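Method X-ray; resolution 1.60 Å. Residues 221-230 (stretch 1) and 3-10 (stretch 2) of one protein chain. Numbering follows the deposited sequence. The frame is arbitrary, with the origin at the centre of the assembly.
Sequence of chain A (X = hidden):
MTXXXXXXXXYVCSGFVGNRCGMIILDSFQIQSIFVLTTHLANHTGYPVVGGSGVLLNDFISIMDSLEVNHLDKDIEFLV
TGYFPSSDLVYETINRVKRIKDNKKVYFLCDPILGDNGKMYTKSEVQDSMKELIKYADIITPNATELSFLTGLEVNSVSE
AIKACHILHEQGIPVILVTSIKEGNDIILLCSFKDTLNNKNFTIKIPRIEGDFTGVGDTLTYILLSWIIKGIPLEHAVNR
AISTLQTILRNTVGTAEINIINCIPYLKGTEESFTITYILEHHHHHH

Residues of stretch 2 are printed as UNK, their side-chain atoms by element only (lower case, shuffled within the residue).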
# COMPACT_ATOMS: atom_id res chain seq x y z
N THR A 221 -1.78 -10.72 -11.63
CA THR A 221 -1.76 -11.61 -10.50
C THR A 221 -2.83 -11.20 -9.48
O THR A 221 -3.61 -12.06 -9.03
CB THR A 221 -0.39 -11.58 -9.83
OG1 THR A 221 0.58 -12.22 -10.67
CG2 THR A 221 -0.39 -12.26 -8.46
N TYR A 222 -2.89 -9.92 -9.11
CA TYR A 222 -3.84 -9.52 -8.04
C TYR A 222 -5.29 -9.42 -8.50
O TYR A 222 -6.19 -9.73 -7.74
CB TYR A 222 -3.38 -8.24 -7.34
CG TYR A 222 -2.12 -8.51 -6.56
CD1 TYR A 222 -2.16 -9.23 -5.35
CD2 TYR A 222 -0.90 -8.07 -7.02
CE1 TYR A 222 -0.98 -9.51 -4.65
CE2 TYR A 222 0.27 -8.35 -6.32
CZ TYR A 222 0.21 -9.07 -5.15
OH TYR A 222 1.35 -9.35 -4.45
N ILE A 223 -5.52 -9.09 -9.77
CA ILE A 223 -6.90 -9.10 -10.27
C ILE A 223 -7.39 -10.56 -10.36
O ILE A 223 -8.50 -10.88 -9.90
CB ILE A 223 -7.07 -8.39 -11.63
CG1 ILE A 223 -6.68 -6.90 -11.50
CG2 ILE A 223 -8.53 -8.47 -12.07
CD1 ILE A 223 -6.57 -6.15 -12.82
N LEU A 224 -6.58 -11.42 -10.96
CA LEU A 224 -6.89 -12.87 -11.02
C LEU A 224 -7.20 -13.46 -9.64
O LEU A 224 -8.26 -14.06 -9.42
CB LEU A 224 -5.71 -13.61 -11.64
CG LEU A 224 -5.77 -15.14 -11.58
CD1 LEU A 224 -6.98 -15.63 -12.34
CD2 LEU A 224 -4.47 -15.68 -12.13
N LEU A 225 -6.31 -13.21 -8.67
CA LEU A 225 -6.52 -13.70 -7.29
C LEU A 225 -7.78 -13.16 -6.66
O LEU A 225 -8.51 -13.90 -6.01
CB LEU A 225 -5.35 -13.30 -6.40
CG LEU A 225 -5.45 -13.79 -4.96
CD1 LEU A 225 -5.17 -15.29 -4.89
CD2 LEU A 225 -4.52 -12.99 -4.08
N SER A 226 -8.05 -11.86 -6.84
CA SER A 226 -9.27 -11.26 -6.28
C SER A 226 -10.51 -12.02 -6.79
O SER A 226 -11.38 -12.35 -6.01
CB SER A 226 -9.38 -9.78 -6.59
OG SER A 226 -8.29 -9.10 -6.02
N TRP A 227 -10.58 -12.32 -8.09
CA TRP A 227 -11.74 -13.03 -8.62
C TRP A 227 -11.81 -14.50 -8.14
O TRP A 227 -12.87 -14.98 -7.83
CB TRP A 227 -11.79 -12.98 -10.14
CG TRP A 227 -12.19 -11.67 -10.69
CD1 TRP A 227 -11.52 -10.94 -11.60
CD2 TRP A 227 -13.39 -10.91 -10.36
NE1 TRP A 227 -12.21 -9.78 -11.88
CE2 TRP A 227 -13.35 -9.74 -11.12
CE3 TRP A 227 -14.49 -11.13 -9.51
CZ2 TRP A 227 -14.34 -8.75 -11.04
CZ3 TRP A 227 -15.47 -10.14 -9.41
CH2 TRP A 227 -15.40 -8.96 -10.18
N ILE A 228 -10.66 -15.14 -8.01
CA ILE A 228 -10.62 -16.46 -7.37
C ILE A 228 -11.18 -16.40 -5.95
O ILE A 228 -12.00 -17.24 -5.55
CB ILE A 228 -9.21 -17.04 -7.36
CG1 ILE A 228 -8.76 -17.39 -8.79
CG2 ILE A 228 -9.14 -18.27 -6.48
CD1 ILE A 228 -7.29 -17.65 -8.92
N ILE A 229 -10.73 -15.42 -5.20
CA ILE A 229 -11.24 -15.21 -3.86
C ILE A 229 -12.75 -15.02 -3.83
O ILE A 229 -13.45 -15.55 -2.94
CB ILE A 229 -10.49 -14.05 -3.12
CG1 ILE A 229 -9.06 -14.49 -2.82
CG2 ILE A 229 -11.21 -13.63 -1.84
CD1 ILE A 229 -8.12 -13.39 -2.36
N LYS A 230 -13.27 -14.23 -4.77
CA LYS A 230 -14.72 -13.99 -4.88
C LYS A 230 -15.53 -15.22 -5.37
O LYS A 230 -16.76 -15.15 -5.46
CB LYS A 230 -15.00 -12.77 -5.76
CG LYS A 230 -14.45 -11.43 -5.24
CD LYS A 230 -15.11 -10.96 -3.97
CE LYS A 230 -14.40 -9.72 -3.44
NZ LYS A 230 -15.02 -9.29 -2.16
N UNK A 3 -7.76 -11.01 8.51
CA UNK A 3 -6.92 -11.00 7.33
C UNK A 3 -7.13 -12.29 6.57
O UNK A 3 -6.95 -13.36 7.13
o UNK A 3 -5.58 -8.48 7.83
c UNK A 3 -5.46 -10.85 7.75
c UNK A 3 -5.19 -9.50 8.38
n UNK A 3 -4.52 -9.50 9.53
N UNK A 4 -7.51 -12.17 5.30
CA UNK A 4 -7.79 -13.34 4.45
C UNK A 4 -6.60 -13.67 3.56
O UNK A 4 -6.45 -14.85 3.15
c UNK A 4 -9.04 -13.06 3.63
n UNK A 4 -13.28 -14.11 2.31
c UNK A 4 -10.83 -14.00 2.09
c UNK A 4 -9.49 -14.24 2.78
c UNK A 4 -11.99 -14.04 3.06
N UNK A 5 -5.80 -12.67 3.20
CA UNK A 5 -4.67 -12.83 2.30
C UNK A 5 -3.38 -12.39 2.95
O UNK A 5 -3.36 -11.40 3.66
c UNK A 5 -6.19 -12.34 0.33
c UNK A 5 -3.69 -12.20 0.03
c UNK A 5 -4.85 -12.00 0.99
N UNK A 6 -2.30 -13.12 2.67
CA UNK A 6 -0.95 -12.67 3.00
C UNK A 6 -0.19 -12.59 1.71
O UNK A 6 -0.18 -13.56 0.93
c UNK A 6 1.53 -12.18 4.87
c UNK A 6 1.22 -13.51 4.17
c UNK A 6 -0.28 -13.62 3.97
c UNK A 6 1.71 -14.70 4.97
N UNK A 7 0.40 -11.43 1.47
CA UNK A 7 1.13 -11.21 0.22
C UNK A 7 2.50 -10.61 0.51
O UNK A 7 2.64 -9.61 1.24
c UNK A 7 -0.29 -9.19 -0.20
o UNK A 7 1.20 -9.97 -1.88
c UNK A 7 0.33 -10.39 -0.82
N UNK A 8 3.50 -11.26 -0.03
CA UNK A 8 4.90 -10.97 0.23
C UNK A 8 5.53 -10.59 -1.09
O UNK A 8 5.69 -11.45 -1.99
c UNK A 8 7.09 -11.99 1.01
c UNK A 8 5.60 -12.23 0.84
c UNK A 8 5.37 -14.02 2.68
c UNK A 8 4.92 -12.67 2.14
N UNK A 9 5.89 -9.34 -1.26
CA UNK A 9 6.43 -8.87 -2.52
C UNK A 9 7.05 -7.48 -2.36
O UNK A 9 7.14 -6.96 -1.24
o UNK A 9 5.96 -8.65 -4.90
c UNK A 9 5.36 -8.87 -3.63
N UNK A 10 7.49 -6.90 -3.45
CA UNK A 10 8.28 -5.68 -3.43
C UNK A 10 7.42 -4.45 -3.18
O UNK A 10 6.21 -4.49 -3.28
o UNK A 10 8.01 -5.62 -5.83
c UNK A 10 8.97 -5.49 -4.78
O HOH W 1 3.72 -8.93 -6.18

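Position 3 has four side-chain atoms: two carbons, the second carrying one oxygen and one nitrogen. This is a flat amide on a short stem. It is out of reach of stretch 1, and both polar atoms are hydrogen-bonded elsewhere in the structure. The residue is Asn3.

Position 4 has four carbons in a row ending in a nitrogen. The chain starts toward the helix and touches Ile229. An unbranched chain with a terminal amine is lysine, so this is Lys4. Its CD is 4.0 Å from Ile229 CG2, so the aliphatic part of the chain makes the contact.

Position 5 has three carbons, one carrying the other two. The side chain points toward the helix and meets Leu225 and Ile229. The residue is Val5. Its CG2 is 3.5 Å from Ile229 CD1, and its CG1 is 4.3 Å from Leu225 CD2.

Position 6 has four carbons, forked at the second. It is buried but out of reach of stretch 1. The residue is Leu6.

Position 7 has one carbon carrying an oxygen and a carbon. It points toward the helix, and its oxygen lies 2.6 Å from Tyr222 OH. A branch with one hydroxyl and one methyl identifies Thr7. The oxygen is OG1, and it sits at the edge of the Tyr222 ring, near the ring plane. Tyr222 OH can donate to Thr7 OG1, though its one proton has another acceptor within reach.

Position 8 has four carbons, forked at the first, with one arm two carbons long. It points away from the helix and makes no contact with it. The residue is Ile8.

Position 9 has one carbon and then one oxygen. The carbon, CB, is 4.1 Å from Tyr222 OH. The residue is Ser9. Water 1 links the two side chains, 2.6 Å from Ser9 OG and 3.0 Å from Tyr222 OH.

Position 10 again has one carbon and one oxygen, but it does not reach stretch 1. The residue is Ser10.

The helix and strand run nearly antiparallel, at 166°, with axes 12.1 Å apart at closest approach. Strand alternation turns Val5, Thr7 and Ser9 toward the helix. Leu225 and Ile229, one helical turn apart, pack on Val5. Tyr222 starts sideways, but its long side chain brings the hydroxyl to Thr7. The contact is thus apolar at one end and polar at the other, burying 238 Å² in total.

Stretch 2, residues 3-10: NKVLTISS
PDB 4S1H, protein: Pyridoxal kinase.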